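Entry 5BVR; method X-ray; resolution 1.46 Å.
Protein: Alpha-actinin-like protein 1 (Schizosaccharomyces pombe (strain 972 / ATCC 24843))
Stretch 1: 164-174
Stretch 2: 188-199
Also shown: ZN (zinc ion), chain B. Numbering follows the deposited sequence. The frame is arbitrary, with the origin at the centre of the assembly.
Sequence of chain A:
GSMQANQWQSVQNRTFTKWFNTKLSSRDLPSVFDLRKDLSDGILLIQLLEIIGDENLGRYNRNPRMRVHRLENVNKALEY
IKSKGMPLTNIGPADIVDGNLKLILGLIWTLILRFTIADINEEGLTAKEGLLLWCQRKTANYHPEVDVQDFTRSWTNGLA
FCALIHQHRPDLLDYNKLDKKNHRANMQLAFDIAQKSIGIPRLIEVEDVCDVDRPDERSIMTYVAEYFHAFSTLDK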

# COMPACT_ATOMS: atom_id res chain seq x y z
N LEU A 164 -8.63 -4.58 15.16
CA LEU A 164 -7.35 -3.89 15.24
C LEU A 164 -7.53 -2.50 15.82
O LEU A 164 -6.76 -2.07 16.65
CB LEU A 164 -6.70 -3.80 13.86
CG LEU A 164 -5.95 -5.02 13.36
CD1 LEU A 164 -5.46 -4.75 11.93
CD2 LEU A 164 -4.77 -5.37 14.24
N ILE A 165 -8.55 -1.79 15.35
CA ILE A 165 -8.82 -0.43 15.81
C ILE A 165 -9.23 -0.46 17.28
O ILE A 165 -8.70 0.30 18.10
CB ILE A 165 -9.91 0.24 14.98
CG1 ILE A 165 -9.38 0.46 13.56
CG2 ILE A 165 -10.31 1.57 15.59
CD1 ILE A 165 -10.44 0.89 12.58
N HIS A 166 -10.17 -1.33 17.62
CA HIS A 166 -10.65 -1.41 18.99
C HIS A 166 -9.53 -1.70 20.01
O HIS A 166 -9.49 -1.08 21.09
CB HIS A 166 -11.75 -2.47 19.10
CG HIS A 166 -12.24 -2.70 20.49
ND1 HIS A 166 -11.98 -3.86 21.17
CD2 HIS A 166 -12.97 -1.92 21.32
CE1 HIS A 166 -12.53 -3.79 22.37
NE2 HIS A 166 -13.16 -2.63 22.48
N GLN A 167 -8.64 -2.63 19.70
CA GLN A 167 -7.63 -2.99 20.69
C GLN A 167 -6.61 -1.86 20.87
O GLN A 167 -6.06 -1.69 21.95
CB GLN A 167 -6.94 -4.31 20.37
CG GLN A 167 -6.22 -4.37 19.06
CD GLN A 167 -4.84 -3.78 19.13
OE1 GLN A 167 -4.13 -3.94 20.14
NE2 GLN A 167 -4.42 -3.13 18.04
N HIS A 168 -6.44 -1.07 19.82
CA HIS A 168 -5.51 0.06 19.88
C HIS A 168 -6.16 1.28 20.54
O HIS A 168 -5.51 2.00 21.32
CB HIS A 168 -5.03 0.35 18.45
CG HIS A 168 -4.30 1.65 18.30
ND1 HIS A 168 -3.01 1.87 18.78
CD2 HIS A 168 -4.70 2.80 17.73
CE1 HIS A 168 -2.66 3.10 18.45
NE2 HIS A 168 -3.67 3.70 17.85
N ARG A 169 -7.43 1.53 20.23
CA ARG A 169 -8.18 2.66 20.79
C ARG A 169 -9.61 2.26 21.09
O ARG A 169 -10.50 2.49 20.27
CB ARG A 169 -8.20 3.82 19.79
CG ARG A 169 -6.89 4.58 19.69
CD ARG A 169 -6.72 5.59 20.80
NE ARG A 169 -7.80 6.58 20.86
CZ ARG A 169 -7.85 7.70 20.14
NH1 ARG A 169 -6.89 8.00 19.27
NH2 ARG A 169 -8.88 8.53 20.28
N PRO A 170 -9.84 1.67 22.27
CA PRO A 170 -11.17 1.14 22.58
C PRO A 170 -12.22 2.23 22.71
O PRO A 170 -13.41 1.94 22.64
CB PRO A 170 -10.97 0.37 23.88
CG PRO A 170 -9.64 0.81 24.39
CD PRO A 170 -8.83 1.21 23.24
N ASP A 171 -11.78 3.47 22.90
CA ASP A 171 -12.67 4.61 22.92
C ASP A 171 -13.22 4.99 21.54
O ASP A 171 -14.24 5.68 21.47
CB ASP A 171 -11.95 5.82 23.52
CG ASP A 171 -10.70 6.19 22.76
OD1 ASP A 171 -9.77 5.35 22.69
OD2 ASP A 171 -10.65 7.33 22.25
N LEU A 172 -12.58 4.54 20.46
CA LEU A 172 -12.97 4.96 19.10
C LEU A 172 -13.99 4.06 18.42
O LEU A 172 -14.73 4.48 17.53
CB LEU A 172 -11.75 5.05 18.19
CG LEU A 172 -10.85 6.26 18.39
CD1 LEU A 172 -9.71 6.18 17.40
CD2 LEU A 172 -11.62 7.58 18.23
N LEU A 173 -14.02 2.80 18.83
CA LEU A 173 -14.81 1.81 18.12
C LEU A 173 -15.22 0.79 19.16
O LEU A 173 -14.37 0.06 19.66
CB LEU A 173 -13.98 1.18 16.99
CG LEU A 173 -14.73 0.41 15.89
CD1 LEU A 173 -13.85 0.22 14.65
CD2 LEU A 173 -15.18 -0.93 16.36
N ASP A 174 -16.50 0.78 19.50
CA ASP A 174 -17.06 -0.17 20.46
C ASP A 174 -17.35 -1.52 19.80
O ASP A 174 -18.47 -1.78 19.34
CB ASP A 174 -18.34 0.39 21.07
CG ASP A 174 -18.90 -0.47 22.19
OD1 ASP A 174 -18.39 -1.59 22.41
OD2 ASP A 174 -19.86 -0.02 22.86
N GLN A 188 -17.01 -0.40 6.58
CA GLN A 188 -17.09 1.04 6.35
C GLN A 188 -16.71 1.80 7.63
O GLN A 188 -15.95 2.77 7.59
CB GLN A 188 -18.51 1.40 5.92
CG GLN A 188 -18.71 2.86 5.59
CD GLN A 188 -18.02 3.26 4.31
OE1 GLN A 188 -18.29 2.69 3.25
NE2 GLN A 188 -17.11 4.23 4.40
N LEU A 189 -17.23 1.34 8.76
CA LEU A 189 -16.91 1.95 10.05
C LEU A 189 -15.40 1.96 10.30
O LEU A 189 -14.82 3.02 10.61
CB LEU A 189 -17.63 1.19 11.17
CG LEU A 189 -17.49 1.78 12.57
CD1 LEU A 189 -18.24 3.10 12.69
CD2 LEU A 189 -17.98 0.77 13.61
N ALA A 190 -14.77 0.81 10.15
CA ALA A 190 -13.33 0.70 10.37
C ALA A 190 -12.57 1.64 9.43
O ALA A 190 -11.70 2.38 9.88
CB ALA A 190 -12.86 -0.72 10.18
N PHE A 191 -12.87 1.61 8.14
CA PHE A 191 -12.14 2.44 7.20
C PHE A 191 -12.31 3.92 7.55
O PHE A 191 -11.35 4.69 7.44
CB PHE A 191 -12.59 2.19 5.77
CG PHE A 191 -12.21 0.84 5.21
CD1 PHE A 191 -11.58 -0.14 5.99
CD2 PHE A 191 -12.46 0.56 3.88
CE1 PHE A 191 -11.23 -1.38 5.41
CE2 PHE A 191 -12.12 -0.66 3.33
CZ PHE A 191 -11.50 -1.61 4.10
N ASP A 192 -13.52 4.30 7.96
CA ASP A 192 -13.82 5.70 8.29
C ASP A 192 -13.08 6.14 9.55
O ASP A 192 -12.46 7.21 9.60
CB ASP A 192 -15.32 5.88 8.52
CG ASP A 192 -16.13 5.84 7.25
OD1 ASP A 192 -15.55 5.91 6.15
OD2 ASP A 192 -17.38 5.76 7.36
N ILE A 193 -13.13 5.32 10.59
CA ILE A 193 -12.47 5.65 11.83
C ILE A 193 -10.95 5.69 11.65
O ILE A 193 -10.29 6.62 12.12
CB ILE A 193 -12.85 4.68 12.94
CG1 ILE A 193 -14.33 4.87 13.30
CG2 ILE A 193 -11.99 4.88 14.16
CD1 ILE A 193 -14.87 3.79 14.22
N ALA A 194 -10.39 4.70 10.97
CA ALA A 194 -8.96 4.68 10.65
C ALA A 194 -8.52 5.98 9.98
O ALA A 194 -7.51 6.58 10.34
CB ALA A 194 -8.64 3.50 9.76
N GLN A 195 -9.30 6.43 9.01
CA GLN A 195 -8.94 7.64 8.29
C GLN A 195 -9.14 8.89 9.14
O GLN A 195 -8.23 9.71 9.27
CB GLN A 195 -9.74 7.75 6.99
CG GLN A 195 -9.30 8.85 6.08
CD GLN A 195 -9.99 10.16 6.38
OE1 GLN A 195 -11.22 10.22 6.41
NE2 GLN A 195 -9.21 11.21 6.60
N LYS A 196 -10.31 9.02 9.75
CA LYS A 196 -10.67 10.27 10.43
C LYS A 196 -9.93 10.48 11.75
O LYS A 196 -9.61 11.61 12.11
CB LYS A 196 -12.18 10.33 10.64
CG LYS A 196 -12.66 11.59 11.33
CD LYS A 196 -14.18 11.59 11.47
CE LYS A 196 -14.68 12.86 12.16
NZ LYS A 196 -14.07 13.02 13.50
N SER A 197 -9.66 9.40 12.47
CA SER A 197 -9.15 9.50 13.83
C SER A 197 -7.71 9.03 13.96
O SER A 197 -7.02 9.39 14.92
CB SER A 197 -10.03 8.72 14.81
OG SER A 197 -11.34 9.25 14.86
N ILE A 198 -7.23 8.24 13.00
CA ILE A 198 -5.92 7.64 13.12
C ILE A 198 -5.00 8.04 11.96
O ILE A 198 -3.82 7.66 11.94
CB ILE A 198 -6.00 6.10 13.28
CG1 ILE A 198 -7.17 5.74 14.20
CG2 ILE A 198 -4.66 5.53 13.82
CD1 ILE A 198 -7.38 4.27 14.46
N GLY A 199 -5.52 8.82 11.01
CA GLY A 199 -4.72 9.30 9.88
C GLY A 199 -4.31 8.24 8.87
O GLY A 199 -3.36 8.44 8.09
ZN ZN B . -1.78 0.65 19.53
O HOH W 1 -1.68 -1.34 18.43
O HOH W 2 -7.90 10.58 17.38
O HOH W 3 -2.40 0.27 21.40

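No hydrogen bond joins these two stretches directly; the contact is made by the packing of aliphatic side chains, and it buries 423 Å² counted over both sides. Helix 164-168 and helix 188-198 run at 46° to each other with axes no closer than 11.0 Å, a gap that branched side chains fill.

Ile-165 is the knob. It points toward the second helix and sits in a hole formed by Ala-190, Ile-193, Ala-194 and Ile-198. Its m,t rotamer extends the long arm, so that CD1 lies 3.8 Å from CB of Ala-190 and 4.2 Å from CB of Ala-194, while CG2 meets CG2 of Ile-193 at 4.0 Å and CD1 of Ile-198 at 4.1 Å. The two branches therefore reach different walls of the hole. The alanines suit their places because a lone methyl lets the knob come down to the backbone: CD1 of Ile-165 approaches the carbonyl O of Ala-190 to 3.3 Å. That oxygen is already occupied within its own helix, accepting from N of Ala-194, so a methyl can lie against it without leaving it unpaired.

Ile-193 repeats the m,t conformation from the other side and likewise points across. Besides touching Ile-165, its CG2 packs against CB of Leu-172 at 4.0 Å, and its CD1 reaches CD1 of Leu-173 at 3.7 Å. One beta-branched residue thus serves both the helix and the segment that follows it.

That segment is brought into place by a turn. Arg-169 leaves helical phi/psi, and N of Leu-172 bonds back to O of Arg-169 at 2.9 Å. Arg-169 folds through three successive m angles and forms a salt bridge with Asp-171, NH2 to OD2 at 2.9 Å; its NE also donates to OD1 of Asp-171 at 3.0 Å. The charges are paired locally, leaving the leucines to make the apolar contact.

The two leucines diverge. Leu-172, m,t, sends CD1 to CB of Ser-197 at 3.6 Å and to CG1 of Ile-198 at 4.1 Å. Leu-173 takes t at both chi angles and covers the earlier part of the second helix, its CG lying 4.0 Å from CD2 of Leu-189. The CA-to-CB bond of Leu-189 points sideways, but its t,p rotamer brings the end of the chain nearer. Ile-198 solves the same problem with chi1 at -40° and chi2 at t: its CD1 also comes within 4.5 Å of CD2 of His-168, whose ND1 binds the zinc ion at 1.9 Å. The histidine thus combines metal binding with a modest apolar contact.

Polar linkage is confined to one water, which donates to O of Ser-197 at 2.9 Å and accepts a weak bond from NH1 of Arg-169 at 3.4 Å. The rule is economical: one isoleucine knob, small residues where it must reach the backbone, and larger aliphatics around it.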